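Local coordinates for beta-N-acetylglucosaminidase-like protein Glycoside hydrolase family 20 (PDB 6YHH) that probably cleaves terminal N-acetylglucosamine residues from chitin-derived oligosaccharides as a family 20 beta-N-acetylglucosaminidase, at residues Phe29-Ser34 with Gly63-Leu68. Numbering follows the deposited sequence.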
ATOM      1  N   PHE A  29     -19.765  20.271  13.774  1.00 15.67           N
ATOM      2  CA  PHE A  29     -18.968  19.387  14.591  1.00 13.47           C
ATOM      3  C   PHE A  29     -17.522  19.785  14.831  1.00 13.50           C
ATOM      4  O   PHE A  29     -16.740  20.038  13.875  1.00 15.51           O
ATOM      5  CB  PHE A  29     -19.025  17.984  14.033  1.00 12.90           C
ATOM      6  CG  PHE A  29     -18.426  16.917  14.936  1.00 12.43           C
ATOM      7  CD1 PHE A  29     -19.177  16.382  15.980  1.00 13.49           C
ATOM      8  CD2 PHE A  29     -17.158  16.422  14.733  1.00 13.13           C
ATOM      9  CE1 PHE A  29     -18.633  15.403  16.783  1.00 13.68           C
ATOM     10  CE2 PHE A  29     -16.640  15.395  15.541  1.00 13.28           C
ATOM     11  CZ  PHE A  29     -17.374  14.931  16.590  1.00 12.64           C
ATOM     12  N   LYS A  30     -17.176  19.823  16.110  1.00 12.58           N
ATOM     13  CA  LYS A  30     -15.853  20.075  16.598  1.00 14.66           C
ATOM     14  C   LYS A  30     -15.523  19.243  17.827  1.00 13.24           C
ATOM     15  O   LYS A  30     -16.440  18.732  18.511  1.00 16.03           O
ATOM     16  CB  LYS A  30     -15.701  21.610  16.948  1.00 15.44           C
ATOM     17  CG  LYS A  30     -15.813  22.552  15.773  1.00 17.34           C
ATOM     18  CD  LYS A  30     -15.591  24.026  16.159  1.00 21.83           C
ATOM     19  CE  LYS A  30     -16.923  24.702  16.561  1.00 27.06           C
ATOM     20  NZ  LYS A  30     -18.176  24.692  15.690  1.00 27.00           N
ATOM     21  N   VAL A  31     -14.229  19.142  18.113  1.00 14.23           N
ATOM     22  CA  VAL A  31     -13.667  18.409  19.221  1.00 15.62           C
ATOM     23  C   VAL A  31     -12.828  19.292  20.124  1.00 15.93           C
ATOM     24  O   VAL A  31     -12.091  20.179  19.696  1.00 16.27           O
ATOM     25  CB  VAL A  31     -12.874  17.150  18.758  1.00 16.54           C
ATOM     26  CG1 VAL A  31     -11.634  17.538  17.986  1.00 18.68           C
ATOM     27  CG2 VAL A  31     -12.514  16.252  19.922  1.00 17.12           C
ATOM     28  N   ASN A  32     -12.914  18.992  21.413  1.00 14.86           N
ATOM     29  CA  ASN A  32     -12.180  19.688  22.469  1.00 15.61           C
ATOM     30  C   ASN A  32     -11.656  18.673  23.445  1.00 14.70           C
ATOM     31  O   ASN A  32     -12.377  17.684  23.706  1.00 15.94           O
ATOM     32  CB  ASN A  32     -13.146  20.615  23.223  1.00 16.87           C
ATOM     33  CG  ASN A  32     -12.416  21.548  24.160  1.00 19.03           C
ATOM     34  OD1 ASN A  32     -11.529  22.301  23.738  1.00 18.25           O
ATOM     35  ND2 ASN A  32     -12.763  21.463  25.482  1.00 20.35           N
ATOM     36  N   ILE A  33     -10.471  18.938  23.961  1.00 14.29           N
ATOM     37  CA  ILE A  33      -9.788  18.061  24.857  1.00 14.89           C
ATOM     38  C   ILE A  33      -9.464  18.828  26.147  1.00 16.75           C
ATOM     39  O   ILE A  33      -8.943  19.954  26.085  1.00 14.81           O
ATOM     40  CB  ILE A  33      -8.458  17.526  24.293  1.00 15.80           C
ATOM     41  CG1 ILE A  33      -8.643  16.928  22.885  1.00 14.56           C
ATOM     42  CG2 ILE A  33      -7.863  16.503  25.233  1.00 14.93           C
ATOM     43  CD1 ILE A  33      -7.303  16.694  22.250  1.00 14.91           C
ATOM     44  N   SER A  34      -9.686  18.171  27.275  0.50 15.28           N
ATOM     45  CA  SER A  34      -9.465  18.777  28.586  0.50 15.01           C
ATOM     46  C   SER A  34      -8.819  17.830  29.559  0.50 15.13           C
ATOM     47  O   SER A  34      -8.644  16.619  29.310  0.50 14.01           O
ATOM     48  CB  SER A  34     -10.777  19.298  29.160  0.50 14.89           C
ATOM     49  OG  SER A  34     -11.645  18.229  29.475  0.50 13.42           O
ATOM     50  N   GLY A  63      -8.473  21.561  11.427  1.00 17.25           N
ATOM     51  CA  GLY A  63      -7.413  20.822  10.768  1.00 17.83           C
ATOM     52  C   GLY A  63      -6.713  19.971  11.811  1.00 17.25           C
ATOM     53  O   GLY A  63      -7.298  19.013  12.291  1.00 17.87           O
ATOM     54  N   PHE A  64      -5.511  20.351  12.169  1.00 14.61           N
ATOM     55  CA  PHE A  64      -4.759  19.655  13.244  1.00 13.80           C
ATOM     56  C   PHE A  64      -5.208  20.091  14.645  1.00 15.09           C
ATOM     57  O   PHE A  64      -5.459  21.282  14.878  1.00 15.83           O
ATOM     58  CB  PHE A  64      -3.284  19.907  13.053  1.00 14.27           C
ATOM     59  CG  PHE A  64      -2.702  19.248  11.804  1.00 15.38           C
ATOM     60  CD1 PHE A  64      -2.742  19.905  10.595  1.00 17.05           C
ATOM     61  CD2 PHE A  64      -2.168  17.944  11.843  1.00 17.76           C
ATOM     62  CE1 PHE A  64      -2.245  19.304   9.439  1.00 16.80           C
ATOM     63  CE2 PHE A  64      -1.671  17.322  10.671  1.00 17.67           C
ATOM     64  CZ  PHE A  64      -1.700  18.025   9.477  1.00 17.87           C
ATOM     65  N   ILE A  65      -5.322  19.121  15.566  1.00 13.86           N
ATOM     66  CA  ILE A  65      -5.641  19.369  16.986  1.00 15.70           C
ATOM     67  C   ILE A  65      -4.300  19.249  17.715  1.00 16.59           C
ATOM     68  O   ILE A  65      -3.573  18.238  17.601  1.00 16.27           O
ATOM     69  CB  ILE A  65      -6.725  18.389  17.454  1.00 18.71           C
ATOM     70  CG1 ILE A  65      -8.096  18.769  16.892  1.00 23.40           C
ATOM     71  CG2 ILE A  65      -6.771  18.367  18.979  1.00 19.19           C
ATOM     72  CD1 ILE A  65      -8.482  17.956  15.714  1.00 29.11           C
ATOM     73  N   THR A  66      -3.892  20.333  18.417  1.00 14.85           N
ATOM     74  CA  THR A  66      -2.569  20.392  19.020  1.00 14.58           C
ATOM     75  C   THR A  66      -2.463  20.804  20.510  1.00 15.22           C
ATOM     76  O   THR A  66      -1.384  20.591  21.106  1.00 15.35           O
ATOM     77  CB  THR A  66      -1.645  21.356  18.246  1.00 17.38           C
ATOM     78  OG1 THR A  66      -2.245  22.634  18.178  1.00 15.94           O
ATOM     79  CG2 THR A  66      -1.439  20.838  16.822  1.00 18.84           C
ATOM     80  N   LYS A  67      -3.540  21.378  21.045  1.00 16.09           N
ATOM     81  CA  LYS A  67      -3.579  21.893  22.453  1.00 17.84           C
ATOM     82  C   LYS A  67      -4.898  21.562  23.120  1.00 16.96           C
ATOM     83  O   LYS A  67      -5.908  21.276  22.491  1.00 15.13           O
ATOM     84  CB  LYS A  67      -3.443  23.427  22.427  1.00 21.83           C
ATOM     85  CG  LYS A  67      -2.139  24.027  21.836  1.00 25.17           C
ATOM     86  CD  LYS A  67      -2.216  25.570  21.694  1.00 25.96           C
ATOM     87  N   LEU A  68      -4.864  21.657  24.444  1.00 17.74           N
ATOM     88  CA  LEU A  68      -6.054  21.584  25.237  1.00 17.88           C
ATOM     89  C   LEU A  68      -6.925  22.806  25.055  1.00 17.81           C
ATOM     90  O   LEU A  68      -6.432  23.922  24.832  1.00 19.89           O
ATOM     91  CB  LEU A  68      -5.701  21.409  26.722  1.00 18.30           C
ATOM     92  CG  LEU A  68      -4.783  20.255  27.106  1.00 17.96           C
ATOM     93  CD1 LEU A  68      -4.323  20.342  28.574  1.00 21.09           C
ATOM     94  CD2 LEU A  68      -5.412  18.913  26.850  1.00 16.67           C
TER
HETATM   95  O   HOH W   1      -8.770  20.916  22.620  1.00 13.09           O
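I65 reaches from the loop 63-68 onto V31 and I33, the two residues of strand 31-35 whose side chains leave the strand on the same face. Followed outward, its CB carries two branches. CG2, anti to the backbone N, ends 3.7 Å from I33 CD1. CG1, beside the N, lies 3.9 Å from V31 CG1, and CD1, turned to an unusual chi2 of 100°, stays at 3.9 Å from that same methyl. A beta-branched isoleucine suits this place because its two arms reach two neighbours at once. Its backbone N-H bonds to T46 OG1 of helix 40-56. I33 is forked to similar effect: its long arm meets I65, and CG2 meets L68 CD2 at 3.8 Å, the two side chains crossing at about a right angle. L68 is more exposed, and its length lets CD2 swing over I33.

The fold is the non-catalytic alpha/beta domain of family 20. Strand 31-35 pairs in parallel with strand 76-80, joined to it through helix 40-56 in a beta-alpha-beta crossover, and the loop 63-68 belongs to that connection. V31 and I33 pack on V45 of the helix as well as on I65; compact V31 suits this buried face.

Between the segments no direct hydrogen bond forms. The L68 CA instead approaches I33 O at 3.4 Å, a bent CA-H...O contact, and a water joins the backbones: it accepts from I33 N at 2.9 Å and lies 2.9 Å from K67 O. N32, on the other face, suits its place by both giving and taking: ND2 bonds Q77 OE1, and OD1 accepts from F71 N, 3.3 Å from the water.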